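Local coordinates for protein endonuclease 2 (Arabidopsis thaliana, PDB 4CXP) that cleaves RNA and single-stranded DNA, and double-stranded DNA less well, as a glycosylated, metal-dependent type I nuclease yielding 5'-phosphorylated products, at residues I185-C199 with A248-R260. Sequence-based numbering, arbitrary orientation. Where two conformers were deposited one is given.
Sequences ITTEWADQVKRWETC and AQGGVRLAATLNR. With NAG (2-acetamido-2-deoxy-beta-D-glucopyranose), chain D.
Trp196 and Gln249 meet at the tight centre of this contact. Gln249 CG stands 3.5 Å from the centroid of the Trp196 six-membered ring and 13° off its normal, a CH-pi contact. Val193 CA and Gln192 O lie against the opposite face, which clamps the indole. Trp196 NE1 and Gln249 NE2, both donors, merely adjoin; Gln249 OE1 instead accepts from Arg246 and Gln245. Two knobs interlock here: Trp196 sits among Ala248, Gln249, Val252 and Arg253, and Val252 among Ile185, Val193, Trp196 and Glu197. With CG1 anti to the backbone N (chi1 165°), Val252 presses that methyl on Glu197 CG at 3.4 Å and turns CG2 to Ile185 CD1, 3.9 Å away.

Polar bonds take over where helix 190-197 ends. Arg253 NE donates to Trp196 O at 3.1 Å, the acceptor lying in the guanidinium plane, while Arg253 NH1 is held by Glu212 and His126. Farther along, Arg260 NH1 reaches Glu197 O at 2.8 Å, nearly head-on to the carbonyl. Cys199 CB lies over one face of this guanidinium and Ala256 O over the other; water 3 links Arg260 NH2 to Glu197 O.

The glycan side is looser: Trp189 touches Ala248 CB through CZ3 (3.7 Å), its outer edge meeting the sugar O7, and neighbouring Glu188 is solvent-exposed.

The two knobs, between helix segments 9.1 Å apart and crossing at -49°, show knobs-into-holes packing of the short helix 190-197 on the long C-terminal helix 233-262 of the mainly helical S1/P1 nuclease fold, with Arg253 and Arg260 each donating to a last-turn carbonyl of helix 190-197.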
ATOM      1  N   ILE A 185      10.535   7.373  11.679  1.00  9.36           N
ATOM      2  CA  ILE A 185      10.198   8.491  10.787  1.00  9.88           C
ATOM      3  C   ILE A 185      10.800   9.787  11.329  1.00 11.25           C
ATOM      4  O   ILE A 185      11.318  10.600  10.574  1.00 12.59           O
ATOM      5  CB  ILE A 185       8.680   8.570  10.590  1.00  9.94           C
ATOM      6  CG1 ILE A 185       8.235   7.467   9.620  1.00  9.61           C
ATOM      7  CG2 ILE A 185       8.233   9.957  10.138  1.00 11.17           C
ATOM      8  CD1 ILE A 185       6.742   7.213   9.595  1.00 10.20           C
ATOM      9  N   THR A 186      10.760   9.963  12.643  1.00 13.20           N
ATOM     10  CA  THR A 186      11.303  11.142  13.299  1.00 16.25           C
ATOM     11  C   THR A 186      12.821  11.123  13.441  1.00 17.96           C
ATOM     12  O   THR A 186      13.466  12.142  13.179  1.00 21.23           O
ATOM     13  CB  THR A 186      10.697  11.270  14.710  1.00 18.31           C
ATOM     14  OG1 THR A 186       9.277  11.332  14.588  1.00 20.74           O
ATOM     15  CG2 THR A 186      11.217  12.496  15.458  1.00 20.79           C
ATOM     16  N   THR A 187      13.376  10.001  13.902  1.00 17.58           N
ATOM     17  CA  THR A 187      14.764   9.949  14.399  1.00 20.14           C
ATOM     18  C   THR A 187      15.790   9.310  13.470  1.00 20.09           C
ATOM     19  O   THR A 187      16.986   9.547  13.621  1.00 25.13           O
ATOM     20  CB  THR A 187      14.860   9.204  15.750  1.00 24.98           C
ATOM     21  OG1 THR A 187      14.571   7.811  15.569  1.00 27.38           O
ATOM     22  CG2 THR A 187      13.902   9.815  16.765  1.00 27.78           C
ATOM     23  N   GLU A 188      15.340   8.469  12.547  1.00 16.46           N
ATOM     24  CA  GLU A 188      16.244   7.739  11.653  1.00 17.18           C
ATOM     25  C   GLU A 188      16.137   8.161  10.208  1.00 14.83           C
ATOM     26  O   GLU A 188      17.116   8.136   9.472  1.00 17.79           O
ATOM     27  CB  GLU A 188      15.966   6.231  11.745  1.00 19.46           C
ATOM     28  CG  GLU A 188      16.228   5.620  13.109  1.00 23.41           C
ATOM     29  CD  GLU A 188      17.675   5.713  13.547  1.00 28.36           C
ATOM     30  OE1 GLU A 188      18.566   5.651  12.685  1.00 29.46           O
ATOM     31  OE2 GLU A 188      17.912   5.809  14.767  1.00 39.16           O
ATOM     32  N   TRP A 189      14.926   8.522   9.787  1.00 12.19           N
ATOM     33  CA  TRP A 189      14.621   8.674   8.380  1.00 10.95           C
ATOM     34  C   TRP A 189      14.209  10.082   7.987  1.00 10.14           C
ATOM     35  O   TRP A 189      13.635  10.265   6.922  1.00 10.98           O
ATOM     36  CB  TRP A 189      13.522   7.685   7.955  1.00 11.13           C
ATOM     37  CG  TRP A 189      13.793   6.262   8.294  1.00 12.03           C
ATOM     38  CD1 TRP A 189      15.004   5.639   8.364  1.00 15.30           C
ATOM     39  CD2 TRP A 189      12.817   5.276   8.620  1.00 10.43           C
ATOM     40  NE1 TRP A 189      14.835   4.328   8.738  1.00 15.78           N
ATOM     41  CE2 TRP A 189      13.502   4.078   8.908  1.00 11.72           C
ATOM     42  CE3 TRP A 189      11.435   5.300   8.732  1.00  9.55           C
ATOM     43  CZ2 TRP A 189      12.847   2.919   9.268  1.00 11.15           C
ATOM     44  CZ3 TRP A 189      10.785   4.162   9.087  1.00  9.59           C
ATOM     45  CH2 TRP A 189      11.485   2.969   9.344  1.00 10.55           C
ATOM     46  N   ALA A 190      14.488  11.072   8.827  1.00 10.92           N
ATOM     47  CA  ALA A 190      13.920  12.394   8.591  1.00 11.24           C
ATOM     48  C   ALA A 190      14.243  12.961   7.197  1.00 10.59           C
ATOM     49  O   ALA A 190      13.374  13.538   6.540  1.00 11.07           O
ATOM     50  CB  ALA A 190      14.333  13.369   9.693  1.00 12.85           C
ATOM     51  N   ASP A 191      15.490  12.851   6.756  1.00 10.69           N
ATOM     52  CA  ASP A 191      15.846  13.414   5.460  1.00 11.14           C
ATOM     53  C   ASP A 191      15.104  12.710   4.325  1.00  9.84           C
ATOM     54  O   ASP A 191      14.591  13.346   3.402  1.00 10.62           O
ATOM     55  CB  ASP A 191      17.364  13.347   5.218  1.00 12.61           C
ATOM     56  CG  ASP A 191      18.174  14.268   6.121  1.00 14.82           C
ATOM     57  OD1 ASP A 191      17.604  14.981   6.963  1.00 18.62           O
ATOM     58  OD2 ASP A 191      19.405  14.236   5.985  1.00 19.02           O
ATOM     59  N   GLN A 192      15.053  11.393   4.383  1.00  9.49           N
ATOM     60  CA  GLN A 192      14.315  10.613   3.394  0.70  9.94           C
ATOM     61  C   GLN A 192      12.838  10.931   3.389  1.00  9.27           C
ATOM     62  O   GLN A 192      12.205  11.032   2.336  1.00  9.64           O
ATOM     63  CB  GLN A 192      14.468   9.136   3.689  0.70 11.52           C
ATOM     64  CG  GLN A 192      15.834   8.589   3.389  0.70 11.67           C
ATOM     65  CD  GLN A 192      15.979   7.263   4.055  0.70 12.66           C
ATOM     66  OE1 GLN A 192      15.589   6.249   3.494  0.70 15.92           O
ATOM     67  NE2 GLN A 192      16.347   7.276   5.323  0.70 16.55           N
ATOM     68  N   VAL A 193      12.260  11.085   4.586  1.00  9.47           N
ATOM     69  CA  VAL A 193      10.844  11.391   4.708  1.00  9.58           C
ATOM     70  C   VAL A 193      10.488  12.648   3.921  1.00  9.19           C
ATOM     71  O   VAL A 193       9.434  12.725   3.290  1.00  9.91           O
ATOM     72  CB  VAL A 193      10.453  11.485   6.204  1.00  9.95           C
ATOM     73  CG1 VAL A 193       9.113  12.161   6.418  1.00 10.74           C
ATOM     74  CG2 VAL A 193      10.444  10.101   6.827  1.00 10.45           C
ATOM     75  N   LYS A 194      11.354  13.663   3.971  1.00  9.61           N
ATOM     76  CA  LYS A 194      11.103  14.879   3.205  1.00 10.18           C
ATOM     77  C   LYS A 194      10.987  14.576   1.717  1.00 10.34           C
ATOM     78  O   LYS A 194      10.142  15.144   1.023  1.00 12.76           O
ATOM     79  CB  LYS A 194      12.173  15.937   3.479  1.00 11.31           C
ATOM     80  CG  LYS A 194      12.146  16.446   4.906  1.00 13.69           C
ATOM     81  CD  LYS A 194      13.144  17.516   5.262  1.00 18.53           C
ATOM     82  CE  LYS A 194      12.995  17.943   6.719  1.00 22.46           C
ATOM     83  N   ARG A 195      11.846  13.706   1.210  1.00  9.61           N
ATOM     84  CA  ARG A 195      11.728  13.306  -0.191  1.00  9.75           C
ATOM     85  C   ARG A 195      10.483  12.458  -0.450  1.00  9.55           C
ATOM     86  O   ARG A 195       9.839  12.595  -1.490  1.00 10.23           O
ATOM     87  CB  ARG A 195      12.975  12.567  -0.640  1.00 10.12           C
ATOM     88  CG  ARG A 195      14.222  13.438  -0.602  1.00 10.59           C
ATOM     89  CD  ARG A 195      15.376  12.815  -1.326  1.00 11.21           C
ATOM     90  NE  ARG A 195      15.772  11.510  -0.829  1.00 11.51           N
ATOM     91  CZ  ARG A 195      16.666  11.302   0.116  1.00 11.58           C
ATOM     92  NH1 ARG A 195      17.142  12.308   0.849  1.00 13.09           N
ATOM     93  NH2 ARG A 195      17.048  10.075   0.394  1.00 12.42           N
ATOM     94  N   TRP A 196      10.132  11.581   0.486  1.00  9.08           N
ATOM     95  CA  TRP A 196       8.942  10.781   0.311  1.00  8.97           C
ATOM     96  C   TRP A 196       7.698  11.639   0.136  1.00  9.69           C
ATOM     97  O   TRP A 196       6.816  11.283  -0.621  1.00 10.32           O
ATOM     98  CB  TRP A 196       8.727   9.858   1.518  1.00  9.06           C
ATOM     99  CG  TRP A 196       9.815   8.848   1.745  1.00  8.69           C
ATOM    100  CD1 TRP A 196      10.860   8.526   0.922  1.00  9.30           C
ATOM    101  CD2 TRP A 196       9.956   8.026   2.905  1.00  8.42           C
ATOM    102  NE1 TRP A 196      11.647   7.570   1.509  1.00  9.27           N
ATOM    103  CE2 TRP A 196      11.106   7.240   2.728  1.00  9.20           C
ATOM    104  CE3 TRP A 196       9.200   7.861   4.068  1.00  8.68           C
ATOM    105  CZ2 TRP A 196      11.510   6.304   3.684  1.00 10.38           C
ATOM    106  CZ3 TRP A 196       9.594   6.939   4.995  1.00 10.21           C
ATOM    107  CH2 TRP A 196      10.739   6.180   4.809  1.00 10.71           C
ATOM    108  N   GLU A 197       7.622  12.745   0.876  1.00 10.35           N
ATOM    109  CA  GLU A 197       6.452  13.622   0.852  1.00 12.17           C
ATOM    110  C   GLU A 197       6.327  14.474  -0.383  1.00 13.68           C
ATOM    111  O   GLU A 197       5.235  14.859  -0.747  1.00 22.76           O
ATOM    112  CB  GLU A 197       6.492  14.572   2.023  1.00 13.67           C
ATOM    113  CG  GLU A 197       6.329  13.901   3.334  1.00 14.36           C
ATOM    114  CD  GLU A 197       6.435  14.851   4.481  1.00 18.14           C
ATOM    115  OE1 GLU A 197       7.318  15.736   4.451  1.00 21.52           O
ATOM    116  OE2 GLU A 197       5.668  14.671   5.428  1.00 22.42           O
ATOM    117  N   THR A 198       7.444  14.823  -0.992  1.00 12.66           N
ATOM    118  CA  THR A 198       7.466  15.809  -2.070  1.00 14.14           C
ATOM    119  C   THR A 198       6.828  15.249  -3.329  1.00 14.20           C
ATOM    120  O   THR A 198       7.097  14.130  -3.726  1.00 15.17           O
ATOM    121  CB  THR A 198       8.928  16.200  -2.341  1.00 15.35           C
ATOM    122  OG1 THR A 198       9.423  16.872  -1.175  1.00 18.60           O
ATOM    123  CG2 THR A 198       9.086  17.110  -3.550  1.00 17.45           C
ATOM    124  N   CYS A 199       5.992  16.068  -3.937  1.00 14.30           N
ATOM    125  CA  CYS A 199       5.365  15.750  -5.212  0.70 14.11           C
ATOM    126  C   CYS A 199       5.172  17.019  -6.015  1.00 16.65           C
ATOM    127  O   CYS A 199       4.382  17.879  -5.652  1.00 20.82           O
ATOM    128  CB  CYS A 199       4.018  15.082  -4.991  0.70 15.02           C
ATOM    129  SG  CYS A 199       3.183  14.520  -6.495  0.70 14.60           S
ATOM    130  N   ALA A 248       6.057   2.684   6.048  1.00  7.35           N
ATOM    131  CA  ALA A 248       6.331   4.063   6.442  1.00  7.49           C
ATOM    132  C   ALA A 248       6.127   5.010   5.256  1.00  7.13           C
ATOM    133  O   ALA A 248       5.511   6.058   5.400  1.00  7.54           O
ATOM    134  CB  ALA A 248       7.723   4.172   6.993  1.00  7.93           C
ATOM    135  N   GLN A 249       6.648   4.646   4.086  1.00  7.21           N
ATOM    136  CA  GLN A 249       6.447   5.444   2.892  1.00  7.14           C
ATOM    137  C   GLN A 249       4.958   5.599   2.600  1.00  7.50           C
ATOM    138  O   GLN A 249       4.488   6.695   2.283  1.00  7.97           O
ATOM    139  CB  GLN A 249       7.145   4.810   1.697  1.00  7.40           C
ATOM    140  CG  GLN A 249       8.632   5.050   1.651  1.00  7.50           C
ATOM    141  CD  GLN A 249       9.312   4.312   0.518  1.00  7.29           C
ATOM    142  OE1 GLN A 249       9.058   3.134   0.297  1.00  7.76           O
ATOM    143  NE2 GLN A 249      10.181   4.988  -0.201  1.00  8.56           N
ATOM    144  N   GLY A 250       4.215   4.503   2.669  1.00  7.59           N
ATOM    145  CA  GLY A 250       2.797   4.576   2.396  1.00  7.72           C
ATOM    146  C   GLY A 250       2.073   5.536   3.329  1.00  7.59           C
ATOM    147  O   GLY A 250       1.237   6.315   2.889  1.00  8.52           O
ATOM    148  N   GLY A 251       2.362   5.451   4.623  1.00  7.75           N
ATOM    149  CA  GLY A 251       1.719   6.326   5.573  1.00  8.09           C
ATOM    150  C   GLY A 251       2.073   7.789   5.371  1.00  7.72           C
ATOM    151  O   GLY A 251       1.221   8.672   5.421  1.00  8.47           O
ATOM    152  N   VAL A 252       3.366   8.047   5.164  1.00  7.39           N
ATOM    153  CA  VAL A 252       3.848   9.395   4.941  1.00  7.92           C
ATOM    154  C   VAL A 252       3.220   9.978   3.671  1.00  7.90           C
ATOM    155  O   VAL A 252       2.796  11.139   3.656  1.00  8.33           O
ATOM    156  CB  VAL A 252       5.390   9.394   4.893  1.00  8.31           C
ATOM    157  CG1 VAL A 252       5.921  10.678   4.299  1.00  9.10           C
ATOM    158  CG2 VAL A 252       5.975   9.168   6.274  1.00  8.50           C
ATOM    159  N   ARG A 253       3.173   9.189   2.604  1.00  7.80           N
ATOM    160  CA  ARG A 253       2.665   9.670   1.337  1.00  7.86           C
ATOM    161  C   ARG A 253       1.152   9.809   1.339  1.00  7.89           C
ATOM    162  O   ARG A 253       0.634  10.731   0.710  1.00  8.79           O
ATOM    163  CB  ARG A 253       3.170   8.775   0.212  1.00  8.21           C
ATOM    164  CG  ARG A 253       4.646   9.010  -0.024  1.00  8.42           C
ATOM    165  CD  ARG A 253       5.294   7.893  -0.774  1.00  7.93           C
ATOM    166  NE  ARG A 253       6.620   8.270  -1.241  1.00  7.81           N
ATOM    167  CZ  ARG A 253       7.456   7.431  -1.824  1.00  7.65           C
ATOM    168  NH1 ARG A 253       7.193   6.139  -1.841  1.00  7.93           N
ATOM    169  NH2 ARG A 253       8.586   7.868  -2.360  1.00  8.54           N
ATOM    170  N   LEU A 254       0.433   8.932   2.028  1.00  7.78           N
ATOM    171  CA  LEU A 254      -0.996   9.116   2.146  1.00  7.88           C
ATOM    172  C   LEU A 254      -1.296  10.441   2.834  1.00  8.06           C
ATOM    173  O   LEU A 254      -2.120  11.230   2.350  1.00  8.63           O
ATOM    174  CB  LEU A 254      -1.642   7.946   2.873  1.00  8.10           C
ATOM    175  CG  LEU A 254      -3.149   8.072   3.102  1.00  8.74           C
ATOM    176  CD1 LEU A 254      -3.926   8.344   1.826  1.00  9.19           C
ATOM    177  CD2 LEU A 254      -3.657   6.816   3.790  1.00  9.66           C
ATOM    178  N   ALA A 255      -0.618  10.727   3.949  1.00  7.91           N
ATOM    179  CA  ALA A 255      -0.858  11.992   4.631  1.00  8.73           C
ATOM    180  C   ALA A 255      -0.473  13.177   3.758  1.00  8.78           C
ATOM    181  O   ALA A 255      -1.204  14.173   3.707  1.00  9.41           O
ATOM    182  CB  ALA A 255      -0.112  12.054   5.936  1.00  8.96           C
ATOM    183  N   ALA A 256       0.683  13.121   3.093  1.00  8.89           N
ATOM    184  CA  ALA A 256       1.115  14.252   2.301  1.00  9.61           C
ATOM    185  C   ALA A 256       0.139  14.535   1.164  1.00  9.57           C
ATOM    186  O   ALA A 256      -0.120  15.690   0.817  1.00 10.20           O
ATOM    187  CB  ALA A 256       2.504  14.019   1.764  1.00 10.92           C
ATOM    188  N   THR A 257      -0.382  13.472   0.569  1.00  9.11           N
ATOM    189  CA  THR A 257      -1.341  13.593  -0.519  1.00  9.36           C
ATOM    190  C   THR A 257      -2.666  14.180  -0.021  1.00  9.37           C
ATOM    191  O   THR A 257      -3.193  15.110  -0.634  1.00 10.61           O
ATOM    192  CB  THR A 257      -1.515  12.242  -1.221  1.00 10.51           C
ATOM    193  OG1 THR A 257      -0.249  11.796  -1.702  1.00 11.76           O
ATOM    194  CG2 THR A 257      -2.478  12.342  -2.357  1.00 12.67           C
ATOM    195  N   LEU A 258      -3.199  13.661   1.077  1.00  9.05           N
ATOM    196  CA  LEU A 258      -4.419  14.219   1.643  1.00  9.79           C
ATOM    197  C   LEU A 258      -4.224  15.676   2.059  1.00  9.95           C
ATOM    198  O   LEU A 258      -5.117  16.507   1.874  1.00 10.92           O
ATOM    199  CB  LEU A 258      -4.925  13.391   2.817  1.00  9.64           C
ATOM    200  CG  LEU A 258      -5.352  11.948   2.474  1.00 10.19           C
ATOM    201  CD1 LEU A 258      -5.781  11.208   3.724  1.00 11.36           C
ATOM    202  CD2 LEU A 258      -6.456  11.902   1.431  1.00 11.94           C
ATOM    203  N   ASN A 259      -3.060  16.003   2.611  1.00  9.77           N
ATOM    204  CA  ASN A 259      -2.796  17.382   2.978  1.00 10.62           C
ATOM    205  C   ASN A 259      -2.826  18.306   1.761  1.00 11.31           C
ATOM    206  O   ASN A 259      -3.391  19.395   1.808  1.00 12.77           O
ATOM    207  CB  ASN A 259      -1.464  17.506   3.718  1.00 10.46           C
ATOM    208  CG  ASN A 259      -1.539  16.975   5.138  1.00 10.57           C
ATOM    209  OD1 ASN A 259      -2.615  16.785   5.692  1.00 11.63           O
ATOM    210  ND2 ASN A 259      -0.391  16.737   5.736  1.00 11.45           N
ATOM    211  N   ARG A 260      -2.230  17.871   0.660  1.00 11.08           N
ATOM    212  CA  ARG A 260      -2.284  18.665  -0.571  1.00 12.29           C
ATOM    213  C   ARG A 260      -3.708  18.780  -1.093  1.00 12.12           C
ATOM    214  O   ARG A 260      -4.119  19.858  -1.514  1.00 14.98           O
ATOM    215  CB  ARG A 260      -1.393  18.044  -1.633  1.00 13.50           C
ATOM    216  CG  ARG A 260       0.073  18.340  -1.454  1.00 15.80           C
ATOM    217  CD  ARG A 260       0.941  17.888  -2.626  1.00 17.82           C
ATOM    218  NE  ARG A 260       0.953  16.436  -2.810  1.00 17.50           N
ATOM    219  CZ  ARG A 260       1.799  15.587  -2.249  1.00 15.37           C
ATOM    220  NH1 ARG A 260       2.799  16.013  -1.477  1.00 15.99           N
ATOM    221  NH2 ARG A 260       1.665  14.298  -2.518  1.00 19.38           N
TER
HETATM  222  C1  NAG D   1      13.997   1.548  13.597  1.00 10.96           C
HETATM  223  C2  NAG D   1      13.754   0.109  13.152  1.00 10.33           C
HETATM  224  C3  NAG D   1      14.708  -0.824  13.884  1.00 10.68           C
HETATM  225  C4  NAG D   1      16.141  -0.363  13.683  1.00 11.14           C
HETATM  226  C5  NAG D   1      16.281   1.111  14.041  1.00 13.05           C
HETATM  227  C6  NAG D   1      17.666   1.676  13.751  1.00 15.46           C
HETATM  228  C7  NAG D   1      11.434  -0.083  12.461  1.00  9.15           C
HETATM  229  C8  NAG D   1      10.043  -0.519  12.795  1.00  9.35           C
HETATM  230  N2  NAG D   1      12.378  -0.285  13.368  1.00  9.30           N
HETATM  231  O3  NAG D   1      14.523  -2.148  13.421  1.00 11.62           O
HETATM  232  O4  NAG D   1      16.978  -1.158  14.500  1.00 12.70           O
HETATM  233  O5  NAG D   1      15.346   1.869  13.292  1.00 12.49           O
HETATM  234  O6  NAG D   1      17.982   1.520  12.386  1.00 18.59           O
HETATM  235  O7  NAG D   1      11.659   0.497  11.389  1.00 10.60           O
HETATM  236  O   HOH W   1       8.661  10.681  -3.245  1.00 11.87           O
HETATM  237  O   HOH W   2       3.420  12.976   5.602  1.00 11.76           O
HETATM  238  O   HOH W   3       3.440  12.300  -1.340  1.00 22.26           O